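Side-chain contacts in melanin biosynthesis protein TyrA, putative (Shewanella oneidensis, PDB 2IIZ), which binds heme b and is probably a peroxidase of the dye-decolorizing (DyP-type) family: residues I226-L231 with F277-G282; N212-Y215 with D219-L222; H182-A187 with D266-M271. All blocks are in the same frame, centred on the assembly; numbering follows the deposited sequence.

Contact 1 (I226-L231 with F277-G282); sequences IKRVNL and FGDGAG. With HEM (protoporphyrin IX containing Fe), chain C.
G278 meets the guanidinium of R228 through its backbone. R228 NH1 lies 3.6 Å from G278 C, in an oblique approach. G278 has just left the helix 266-276 with positive phi, and the chain turns into the loop facing R228. At D279 the contact is closest. Its CB sits over one face of the guanidinium, 3.0 Å from R228 NH2, a tight approach whose exact distance is doubtful. The D279 carboxylate takes no N-H from the arginine; its OD2 is hydrogen-bonded to N283 ND2. D279 OD2 is 4.4 Å from R228 NH2 and well out of the guanidinium plane, and the two flat groups stand 77° apart. The opposite charges probably attract, but no salt bridge forms. The R228 chain, bent at chi2 and chi3, brings its end toward the loop, and its NE bonds to the carbonyl of L222. R228 belongs to the helix 225-228, which starts with the axial heme ligand H225 in this DyP-type peroxidase. On the heme side, N230 ND2 donates to HEM O2D at 3.0 Å, and V229 CG2 packs on the porphyrin. A leucine in place of R228 would probably leave the carbonyl of L222 without this donor and the D279 carboxylate without its nearby positive charge. Two residues on, A281 N donates to D279 OD1 at 2.7 Å, closing an Asx turn; OD1 is met from above the carboxylate plane.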
loop_
_atom_site.group_PDB
_atom_site.type_symbol
_atom_site.label_atom_id
_atom_site.label_comp_id
_atom_site.label_asym_id
_atom_site.label_seq_id
_atom_site.Cartn_x
_atom_site.Cartn_y
_atom_site.Cartn_z
ATOM N N ILE A 226 6.456 23.548 16.327
ATOM C CA ILE A 226 5.856 24.755 15.705
ATOM C C ILE A 226 6.599 26.052 16.070
ATOM O O ILE A 226 6.522 27.060 15.340
ATOM C CB ILE A 226 4.359 24.921 16.160
ATOM C CG1 ILE A 226 3.566 23.662 15.884
ATOM C CG2 ILE A 226 3.660 26.040 15.459
ATOM C CD1 ILE A 226 3.819 23.080 14.563
ATOM N N LYS A 227 7.294 26.035 17.197
ATOM C CA LYS A 227 8.074 27.190 17.613
ATOM C C LYS A 227 9.317 27.221 16.747
ATOM O O LYS A 227 9.774 28.277 16.336
ATOM C CB LYS A 227 8.449 27.080 19.102
ATOM C CG LYS A 227 9.205 28.290 19.681
ATOM C CD LYS A 227 8.457 29.590 19.456
ATOM C CE LYS A 227 8.958 30.686 20.380
ATOM N NZ LYS A 227 8.144 31.942 20.264
ATOM N N ARG A 228 9.838 26.030 16.467
ATOM C CA ARG A 228 11.121 25.854 15.794
ATOM C C ARG A 228 11.047 26.110 14.296
ATOM O O ARG A 228 12.000 26.596 13.695
ATOM C CB ARG A 228 11.616 24.421 16.020
ATOM C CG ARG A 228 12.009 24.085 17.465
ATOM C CD ARG A 228 13.385 24.587 17.805
ATOM N NE ARG A 228 13.337 25.989 18.246
ATOM C CZ ARG A 228 13.970 26.992 17.662
ATOM N NH1 ARG A 228 14.724 26.798 16.598
ATOM N NH2 ARG A 228 13.843 28.205 18.145
ATOM N N VAL A 229 9.921 25.783 13.695
ATOM C CA VAL A 229 9.758 25.902 12.239
ATOM C C VAL A 229 8.868 27.075 11.789
ATOM O O VAL A 229 8.553 27.190 10.600
ATOM C CB VAL A 229 9.157 24.605 11.628
ATOM C CG1 VAL A 229 10.030 23.400 11.926
ATOM C CG2 VAL A 229 7.757 24.392 12.150
ATOM N N ASN A 230 8.451 27.929 12.716
ATOM C CA ASN A 230 7.850 29.214 12.364
ATOM C C ASN A 230 8.911 30.289 12.527
ATOM O O ASN A 230 9.211 30.703 13.641
ATOM C CB ASN A 230 6.630 29.552 13.232
ATOM C CG ASN A 230 5.937 30.840 12.783
ATOM O OD1 ASN A 230 6.470 31.949 12.967
ATOM N ND2 ASN A 230 4.748 30.702 12.187
ATOM N N LEU A 231 9.457 30.719 11.392
ATOM C CA LEU A 231 10.555 31.676 11.325
ATOM C C LEU A 231 10.137 32.951 10.600
ATOM O O LEU A 231 9.159 32.981 9.843
ATOM C CB LEU A 231 11.738 31.044 10.582
ATOM C CG LEU A 231 12.167 29.660 11.093
ATOM C CD1 LEU A 231 13.042 28.912 10.086
ATOM C CD2 LEU A 231 12.878 29.817 12.450
ATOM N N PHE A 277 19.648 21.900 14.941
ATOM C CA PHE A 277 20.570 22.676 15.755
ATOM C C PHE A 277 19.906 23.591 16.780
ATOM O O PHE A 277 20.525 23.959 17.765
ATOM C CB PHE A 277 21.464 23.472 14.826
ATOM C CG PHE A 277 22.412 22.614 14.064
ATOM C CD1 PHE A 277 23.585 22.165 14.657
ATOM C CD2 PHE A 277 22.141 22.244 12.766
ATOM C CE1 PHE A 277 24.478 21.356 13.950
ATOM C CE2 PHE A 277 23.023 21.440 12.053
ATOM C CZ PHE A 277 24.189 20.994 12.640
ATOM N N GLY A 278 18.653 23.963 16.554
ATOM C CA GLY A 278 17.887 24.697 17.550
ATOM C C GLY A 278 18.115 26.193 17.505
ATOM O O GLY A 278 18.729 26.731 16.572
ATOM N N ASP A 279 17.616 26.865 18.536
ATOM C CA ASP A 279 17.522 28.317 18.536
ATOM C C ASP A 279 18.790 29.093 18.812
ATOM O O ASP A 279 18.806 30.298 18.589
ATOM C CB ASP A 279 16.457 28.771 19.530
ATOM C CG ASP A 279 16.868 28.589 20.964
ATOM O OD1 ASP A 279 17.942 28.005 21.230
ATOM O OD2 ASP A 279 16.095 29.039 21.834
ATOM N N GLY A 280 19.845 28.444 19.300
ATOM C CA GLY A 280 21.067 29.195 19.717
ATOM C C GLY A 280 21.374 29.153 21.214
ATOM O O GLY A 280 22.536 29.271 21.623
ATOM N N ALA A 281 20.336 28.992 22.036
ATOM C CA ALA A 281 20.504 28.588 23.435
ATOM C C ALA A 281 20.223 27.101 23.522
ATOM O O ALA A 281 19.771 26.622 24.552
ATOM C CB ALA A 281 19.557 29.352 24.349
ATOM N N GLY A 282 20.481 26.376 22.437
ATOM C CA GLY A 282 20.400 24.933 22.453
ATOM C C GLY A 282 19.010 24.399 22.724
ATOM O O GLY A 282 18.869 23.384 23.393
HETATM C CHA HEM C . 3.767 22.268 11.356
HETATM C CHB HEM C . 4.242 17.505 11.902
HETATM C CHC HEM C . 8.512 17.614 9.750
HETATM C CHD HEM C . 7.828 22.243 8.698
HETATM C C1A HEM C . 3.538 20.968 11.723
HETATM C C2A HEM C . 2.402 20.503 12.489
HETATM C C3A HEM C . 2.551 19.173 12.631
HETATM C C4A HEM C . 3.763 18.781 11.962
HETATM C CMA HEM C . 1.621 18.196 13.369
HETATM C CAA HEM C . 1.255 21.395 13.024
HETATM C CBA HEM C . 0.089 21.498 12.021
HETATM C CGA HEM C . 0.416 22.460 10.900
HETATM O O1A HEM C . 0.675 22.006 9.746
HETATM O O2A HEM C . 0.419 23.697 11.143
HETATM C C1B HEM C . 5.443 17.136 11.382
HETATM C C2B HEM C . 5.971 15.789 11.405
HETATM C C3B HEM C . 7.166 15.821 10.802
HETATM C C4B HEM C . 7.404 17.183 10.390
HETATM C CMB HEM C . 5.221 14.592 12.033
HETATM C CAB HEM C . 8.170 14.687 10.542
HETATM C CBB HEM C . 8.319 13.697 11.410
HETATM C C1C HEM C . 8.695 18.885 9.305
HETATM C C2C HEM C . 9.887 19.344 8.641
HETATM C C3C HEM C . 9.707 20.634 8.344
HETATM C C4C HEM C . 8.387 21.005 8.815
HETATM C CMC HEM C . 11.097 18.435 8.373
HETATM C CAC HEM C . 10.671 21.604 7.635
HETATM C CBC HEM C . 11.902 21.282 7.214
HETATM C C1D HEM C . 6.671 22.674 9.287
HETATM C C2D HEM C . 6.123 23.995 9.126
HETATM C C3D HEM C . 4.854 24.005 9.958
HETATM C C4D HEM C . 4.772 22.687 10.531
HETATM C CMD HEM C . 6.716 25.149 8.291
HETATM C CAD HEM C . 3.859 25.158 10.166
HETATM C CBD HEM C . 4.226 25.856 11.465
HETATM C CGD HEM C . 3.515 27.179 11.628
HETATM O O1D HEM C . 2.564 27.244 12.467
HETATM O O2D HEM C . 3.904 28.148 10.927
HETATM N NA HEM C . 4.356 19.896 11.414
HETATM N NB HEM C . 6.340 17.970 10.752
HETATM N NC HEM C . 7.786 19.912 9.401
HETATM N ND HEM C . 5.853 21.931 10.116
HETATM FE FE HEM C . 6.168 19.944 10.608
#

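Contact 2 (N212-Y215 with D219-L222); sequences NIEY and DKPL
K220 and E214 form the charged part of this contact. K220 NZ donates to E214 OE2 at 2.6 Å, a hydrogen bond within a salt bridge. E214 OE2 accepts with its anti lone pair, away from the other carboxylate oxygen. Both chains are extended beyond CG and cross at a slant. With E214 CG anti to the backbone N (chi1 -176°), the straight chain carries the carboxylate to the lysine. E214 OE1 has a weak, long ion pair with R207.

The packing part centres on Y215. Its CB packs on K220 CG at 3.8 Å, and K220 CE also passes near Y215 O. The ring edge faces the backbone of D219, with Y215 CD2 3.7 Å from D219 O. Beside this, P221 CD approaches Y215 CD2 at 4.1 Å, the two side chains crossing at about a right angle.

The polar end of Y215 points elsewhere: its hydroxyl bonds to D203, which ties this loop to helix 198-205.

Both segments belong to the irregular loop between helix 198-205 and helix 225-228, and only three residues separate them. The salt bridge and the tyrosine packing join the two arms of a surface loop whose E214 lies close to the heme. E214 probably offsets the lysine charge here.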
loop_
_atom_site.group_PDB
_atom_site.type_symbol
_atom_site.label_atom_id
_atom_site.label_comp_id
_atom_site.label_asym_id
_atom_site.label_seq_id
_atom_site.Cartn_x
_atom_site.Cartn_y
_atom_site.Cartn_z
ATOM N N ASN A 212 -6.789 20.353 18.140
ATOM C CA ASN A 212 -5.755 20.985 17.315
ATOM C C ASN A 212 -5.688 22.491 17.495
ATOM O O ASN A 212 -5.716 23.236 16.528
ATOM C CB ASN A 212 -5.977 20.662 15.841
ATOM C CG ASN A 212 -4.834 21.140 14.960
ATOM O OD1 ASN A 212 -3.659 21.241 15.408
ATOM N ND2 ASN A 212 -5.163 21.441 13.694
ATOM N N ILE A 213 -5.600 22.926 18.744
ATOM C CA ILE A 213 -5.629 24.347 19.084
ATOM C C ILE A 213 -4.200 24.831 19.317
ATOM O O ILE A 213 -3.480 24.305 20.168
ATOM C CB ILE A 213 -6.494 24.583 20.340
ATOM C CG1 ILE A 213 -7.931 24.141 20.071
ATOM C CG2 ILE A 213 -6.491 26.051 20.750
ATOM C CD1 ILE A 213 -8.663 23.699 21.314
ATOM N N GLU A 214 -3.793 25.837 18.549
ATOM C CA GLU A 214 -2.439 26.352 18.632
ATOM C C GLU A 214 -2.235 26.933 20.012
ATOM O O GLU A 214 -3.089 27.672 20.485
ATOM C CB GLU A 214 -2.207 27.420 17.552
ATOM C CG GLU A 214 -0.771 27.961 17.490
ATOM C CD GLU A 214 -0.468 28.815 16.249
ATOM O OE1 GLU A 214 -1.397 29.202 15.506
ATOM O OE2 GLU A 214 0.728 29.098 16.023
ATOM N N TYR A 215 -1.119 26.598 20.661
ATOM C CA TYR A 215 -0.759 27.224 21.949
ATOM C C TYR A 215 -0.618 28.730 21.802
ATOM O O TYR A 215 -0.299 29.231 20.730
ATOM C CB TYR A 215 0.589 26.713 22.471
ATOM C CG TYR A 215 0.620 25.347 23.130
ATOM C CD1 TYR A 215 -0.377 24.401 22.921
ATOM C CD2 TYR A 215 1.682 25.006 23.971
ATOM C CE1 TYR A 215 -0.310 23.146 23.544
ATOM C CE2 TYR A 215 1.754 23.766 24.586
ATOM C CZ TYR A 215 0.764 22.843 24.371
ATOM O OH TYR A 215 0.850 21.621 24.988
ATOM N N ASP A 219 3.055 30.428 25.778
ATOM C CA ASP A 219 2.949 29.043 26.248
ATOM C C ASP A 219 3.725 28.026 25.410
ATOM O O ASP A 219 4.071 26.963 25.928
ATOM C CB ASP A 219 1.478 28.632 26.335
ATOM C CG ASP A 219 0.701 29.488 27.317
ATOM O OD1 ASP A 219 1.225 29.758 28.420
ATOM O OD2 ASP A 219 -0.434 29.895 26.993
ATOM N N LYS A 220 3.989 28.353 24.139
ATOM C CA LYS A 220 4.804 27.511 23.232
ATOM C C LYS A 220 6.200 27.287 23.811
ATOM O O LYS A 220 6.948 28.266 23.993
ATOM C CB LYS A 220 4.965 28.158 21.837
ATOM C CG LYS A 220 3.802 27.977 20.863
ATOM C CD LYS A 220 4.049 28.710 19.534
ATOM C CE LYS A 220 2.783 28.755 18.661
ATOM N NZ LYS A 220 3.054 29.080 17.222
ATOM N N PRO A 221 6.556 26.016 24.107
ATOM C CA PRO A 221 7.916 25.739 24.558
ATOM C C PRO A 221 8.929 25.938 23.443
ATOM O O PRO A 221 8.637 25.644 22.281
ATOM C CB PRO A 221 7.875 24.273 25.003
ATOM C CG PRO A 221 6.448 23.839 24.936
ATOM C CD PRO A 221 5.737 24.789 24.048
ATOM N N LEU A 222 10.108 26.435 23.800
ATOM C CA LEU A 222 11.149 26.727 22.813
ATOM C C LEU A 222 11.636 25.477 22.066
ATOM O O LEU A 222 12.243 25.586 21.004
ATOM C CB LEU A 222 12.314 27.477 23.465
ATOM C CG LEU A 222 12.142 29.006 23.533
ATOM C CD1 LEU A 222 10.805 29.428 24.157
ATOM C CD2 LEU A 222 13.308 29.647 24.303
#

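Contact 3 (H182-A187 with D266-M271); sequences HVQKYA and DHFEKM. With HEM (protoporphyrin IX containing Fe), chain C.
H182 lays its imidazole over one face of the F268 ring in an offset stack. The centroids are 4.6 Å apart and the planes differ by 10°. H182 CB adds a CH-pi contact, 3.9 Å from the F268 centroid and almost on the ring normal. The first torsion of F268 (chi1 163°) turns the ring away from the backbone N, off the helix and toward the strand. Q184 comes to the same ring at its edge. Its OE1 lies near the ring plane, 3.8 Å from F268 CZ, and the amide stands almost upright to the ring, at 88°. Q184 OE1 also accepts a hydrogen bond from Y186 OH at 2.5 Å, with the donor above the carbonyl plane.

The contact joins strand 179-188 of the large antiparallel sheet to the helix 266-276 that packs against it. This is the alpha-plus-beta arrangement of the C-terminal, ferredoxin-like half of a DyP-type peroxidase. Both elements also line the heme pocket. F268 CD1 is 3.2 Å from the vinyl carbon HEM CBC. M271, a selenomethionine, sets its CE 3.3 Å from the methyl HEM CMD. The Y186 ring has the other vinyl group of the heme over one face.

No hydrogen bond crosses between the two segments. Strand and helix are joined here by ring stacking and van der Waals contact, while the bond from Y186 satisfies the buried Q184 oxygen beside the heme.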
loop_
_atom_site.group_PDB
_atom_site.type_symbol
_atom_site.label_atom_id
_atom_site.label_comp_id
_atom_site.label_asym_id
_atom_site.label_seq_id
_atom_site.Cartn_x
_atom_site.Cartn_y
_atom_site.Cartn_z
ATOM N N HIS A 182 11.992 19.203 -1.675
ATOM C CA HIS A 182 12.842 18.419 -0.787
ATOM C C HIS A 182 11.995 17.321 -0.159
ATOM O O HIS A 182 10.847 17.555 0.244
ATOM C CB HIS A 182 13.441 19.279 0.311
ATOM C CG HIS A 182 14.415 20.307 -0.185
ATOM N ND1 HIS A 182 14.048 21.605 -0.457
ATOM C CD2 HIS A 182 15.739 20.226 -0.458
ATOM C CE1 HIS A 182 15.105 22.283 -0.877
ATOM N NE2 HIS A 182 16.144 21.469 -0.888
ATOM N N VAL A 183 12.569 16.128 -0.076
ATOM C CA VAL A 183 11.845 14.967 0.386
ATOM C C VAL A 183 12.667 14.311 1.503
ATOM O O VAL A 183 13.877 14.056 1.340
ATOM C CB VAL A 183 11.618 14.015 -0.791
ATOM C CG1 VAL A 183 10.797 12.814 -0.383
ATOM C CG2 VAL A 183 10.950 14.764 -1.948
ATOM N N GLN A 184 12.009 14.058 2.635
ATOM C CA GLN A 184 12.611 13.315 3.737
ATOM C C GLN A 184 11.666 12.191 4.095
ATOM O O GLN A 184 10.520 12.446 4.436
ATOM C CB GLN A 184 12.802 14.202 4.971
ATOM C CG GLN A 184 13.796 15.344 4.813
ATOM C CD GLN A 184 14.230 15.904 6.169
ATOM O OE1 GLN A 184 13.549 16.759 6.745
ATOM N NE2 GLN A 184 15.361 15.411 6.686
ATOM N N LYS A 185 12.138 10.956 4.014
ATOM C CA LYS A 185 11.360 9.820 4.493
ATOM C C LYS A 185 11.625 9.670 5.987
ATOM O O LYS A 185 12.710 9.220 6.379
ATOM C CB LYS A 185 11.746 8.518 3.777
ATOM C CG LYS A 185 10.817 7.332 4.150
ATOM C CD LYS A 185 11.118 6.072 3.358
ATOM C CE LYS A 185 12.271 5.280 3.953
ATOM N NZ LYS A 185 12.460 3.968 3.260
ATOM N N TYR A 186 10.628 10.055 6.799
ATOM C CA TYR A 186 10.693 9.969 8.262
ATOM C C TYR A 186 10.064 8.666 8.774
ATOM O O TYR A 186 8.869 8.410 8.580
ATOM C CB TYR A 186 9.999 11.167 8.919
ATOM C CG TYR A 186 10.798 12.469 8.954
ATOM C CD1 TYR A 186 11.652 12.746 9.994
ATOM C CD2 TYR A 186 10.682 13.411 7.955
ATOM C CE1 TYR A 186 12.390 13.944 10.046
ATOM C CE2 TYR A 186 11.415 14.618 7.984
ATOM C CZ TYR A 186 12.265 14.871 9.037
ATOM O OH TYR A 186 12.990 16.044 9.090
ATOM N N ALA A 187 10.891 7.852 9.430
ATOM C CA ALA A 187 10.456 6.627 10.088
ATOM C C ALA A 187 10.192 6.960 11.567
ATOM O O ALA A 187 11.118 7.261 12.319
ATOM C CB ALA A 187 11.527 5.553 9.963
ATOM N N ASP A 266 16.119 27.764 0.319
ATOM C CA ASP A 266 16.701 28.011 1.646
ATOM C C ASP A 266 15.635 28.069 2.760
ATOM O O ASP A 266 15.959 27.968 3.946
ATOM C CB ASP A 266 17.684 29.201 1.664
ATOM C CG ASP A 266 17.175 30.396 0.928
ATOM O OD1 ASP A 266 15.964 30.397 0.632
ATOM O OD2 ASP A 266 17.977 31.329 0.647
ATOM N N HIS A 267 14.371 28.215 2.384
ATOM C CA HIS A 267 13.291 28.171 3.371
ATOM C C HIS A 267 13.267 26.848 4.139
ATOM O O HIS A 267 13.370 26.845 5.365
ATOM C CB HIS A 267 11.949 28.432 2.706
ATOM C CG HIS A 267 11.735 29.866 2.359
ATOM N ND1 HIS A 267 10.498 30.371 2.029
ATOM C CD2 HIS A 267 12.603 30.909 2.299
ATOM C CE1 HIS A 267 10.611 31.663 1.774
ATOM N NE2 HIS A 267 11.878 32.015 1.930
ATOM N N PHE A 268 13.140 25.733 3.423
ATOM C CA PHE A 268 13.234 24.398 4.052
ATOM C C PHE A 268 14.531 24.258 4.867
ATOM O O PHE A 268 14.517 23.713 5.957
ATOM C CB PHE A 268 13.167 23.309 2.989
ATOM C CG PHE A 268 13.663 21.948 3.453
ATOM C CD1 PHE A 268 12.823 21.078 4.120
ATOM C CD2 PHE A 268 14.972 21.544 3.208
ATOM C CE1 PHE A 268 13.280 19.829 4.541
ATOM C CE2 PHE A 268 15.427 20.300 3.628
ATOM C CZ PHE A 268 14.577 19.448 4.292
ATOM N N GLU A 269 15.645 24.755 4.334
ATOM C CA GLU A 269 16.949 24.572 4.987
ATOM C C GLU A 269 17.014 25.286 6.329
ATOM O O GLU A 269 17.349 24.687 7.360
ATOM C CB GLU A 269 18.100 25.050 4.098
ATOM C CG GLU A 269 19.458 24.592 4.609
ATOM C CD GLU A 269 20.634 25.160 3.811
ATOM O OE1 GLU A 269 20.572 25.178 2.564
ATOM O OE2 GLU A 269 21.629 25.586 4.445
ATOM N N LYS A 270 16.694 26.567 6.307
ATOM C CA LYS A 270 16.593 27.335 7.530
ATOM C C LYS A 270 15.693 26.649 8.579
ATOM O O LYS A 270 16.032 26.621 9.762
ATOM C CB LYS A 270 16.095 28.739 7.200
ATOM C CG LYS A 270 17.157 29.619 6.525
ATOM C CD LYS A 270 16.537 30.805 5.794
ATOM C CE LYS A 270 17.516 32.005 5.701
ATOM N NZ LYS A 270 18.917 31.569 5.436
HETATM N N MSE A 271 14.561 26.095 8.147
HETATM C CA MSE A 271 13.667 25.364 9.064
HETATM C C MSE A 271 14.350 24.136 9.618
HETATM O O MSE A 271 14.294 23.890 10.808
HETATM C CB MSE A 271 12.366 24.938 8.379
HETATM C CG MSE A 271 11.353 26.052 8.284
HETATM SE SE MSE A 271 10.000 25.732 6.931
HETATM C CE MSE A 271 9.000 27.267 7.130
HETATM C CHA HEM C . 3.767 22.268 11.356
HETATM C CHB HEM C . 4.242 17.505 11.902
HETATM C CHC HEM C . 8.512 17.614 9.750
HETATM C CHD HEM C . 7.828 22.243 8.698
HETATM C C1A HEM C . 3.538 20.968 11.723
HETATM C C2A HEM C . 2.402 20.503 12.489
HETATM C C3A HEM C . 2.551 19.173 12.631
HETATM C C4A HEM C . 3.763 18.781 11.962
HETATM C CMA HEM C . 1.621 18.196 13.369
HETATM C CAA HEM C . 1.255 21.395 13.024
HETATM C CBA HEM C . 0.089 21.498 12.021
HETATM C CGA HEM C . 0.416 22.460 10.900
HETATM O O1A HEM C . 0.675 22.006 9.746
HETATM O O2A HEM C . 0.419 23.697 11.143
HETATM C C1B HEM C . 5.443 17.136 11.382
HETATM C C2B HEM C . 5.971 15.789 11.405
HETATM C C3B HEM C . 7.166 15.821 10.802
HETATM C C4B HEM C . 7.404 17.183 10.390
HETATM C CMB HEM C . 5.221 14.592 12.033
HETATM C CAB HEM C . 8.170 14.687 10.542
HETATM C CBB HEM C . 8.319 13.697 11.410
HETATM C C1C HEM C . 8.695 18.885 9.305
HETATM C C2C HEM C . 9.887 19.344 8.641
HETATM C C3C HEM C . 9.707 20.634 8.344
HETATM C C4C HEM C . 8.387 21.005 8.815
HETATM C CMC HEM C . 11.097 18.435 8.373
HETATM C CAC HEM C . 10.671 21.604 7.635
HETATM C CBC HEM C . 11.902 21.282 7.214
HETATM C C1D HEM C . 6.671 22.674 9.287
HETATM C C2D HEM C . 6.123 23.995 9.126
HETATM C C3D HEM C . 4.854 24.005 9.958
HETATM C C4D HEM C . 4.772 22.687 10.531
HETATM C CMD HEM C . 6.716 25.149 8.291
HETATM C CAD HEM C . 3.859 25.158 10.166
HETATM C CBD HEM C . 4.226 25.856 11.465
HETATM C CGD HEM C . 3.515 27.179 11.628
HETATM O O1D HEM C . 2.564 27.244 12.467
HETATM O O2D HEM C . 3.904 28.148 10.927
HETATM N NA HEM C . 4.356 19.896 11.414
HETATM N NB HEM C . 6.340 17.970 10.752
HETATM N NC HEM C . 7.786 19.912 9.401
HETATM N ND HEM C . 5.853 21.931 10.116
HETATM FE FE HEM C . 6.168 19.944 10.608
#

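Contact 3 is buried in the core, contact 1 is partly buried, and contact 2 lies at the surface. Contact 3 uses the first turns of helix 266-276, and contact 1 the loop that follows it. Both also touch the heme, and L231 and V229 of contact 1 pack on M271 of contact 3. Contact 2 joins contact 1 through the carbonyl of L222, but its nearest atoms are about 11 Å from contact 3. In these three contacts the chemistry differs with depth. Aromatic stacking dominates in the core, an arginine faces a loop backbone and a nearby carboxylate at intermediate depth, and a true salt bridge appears at the surface.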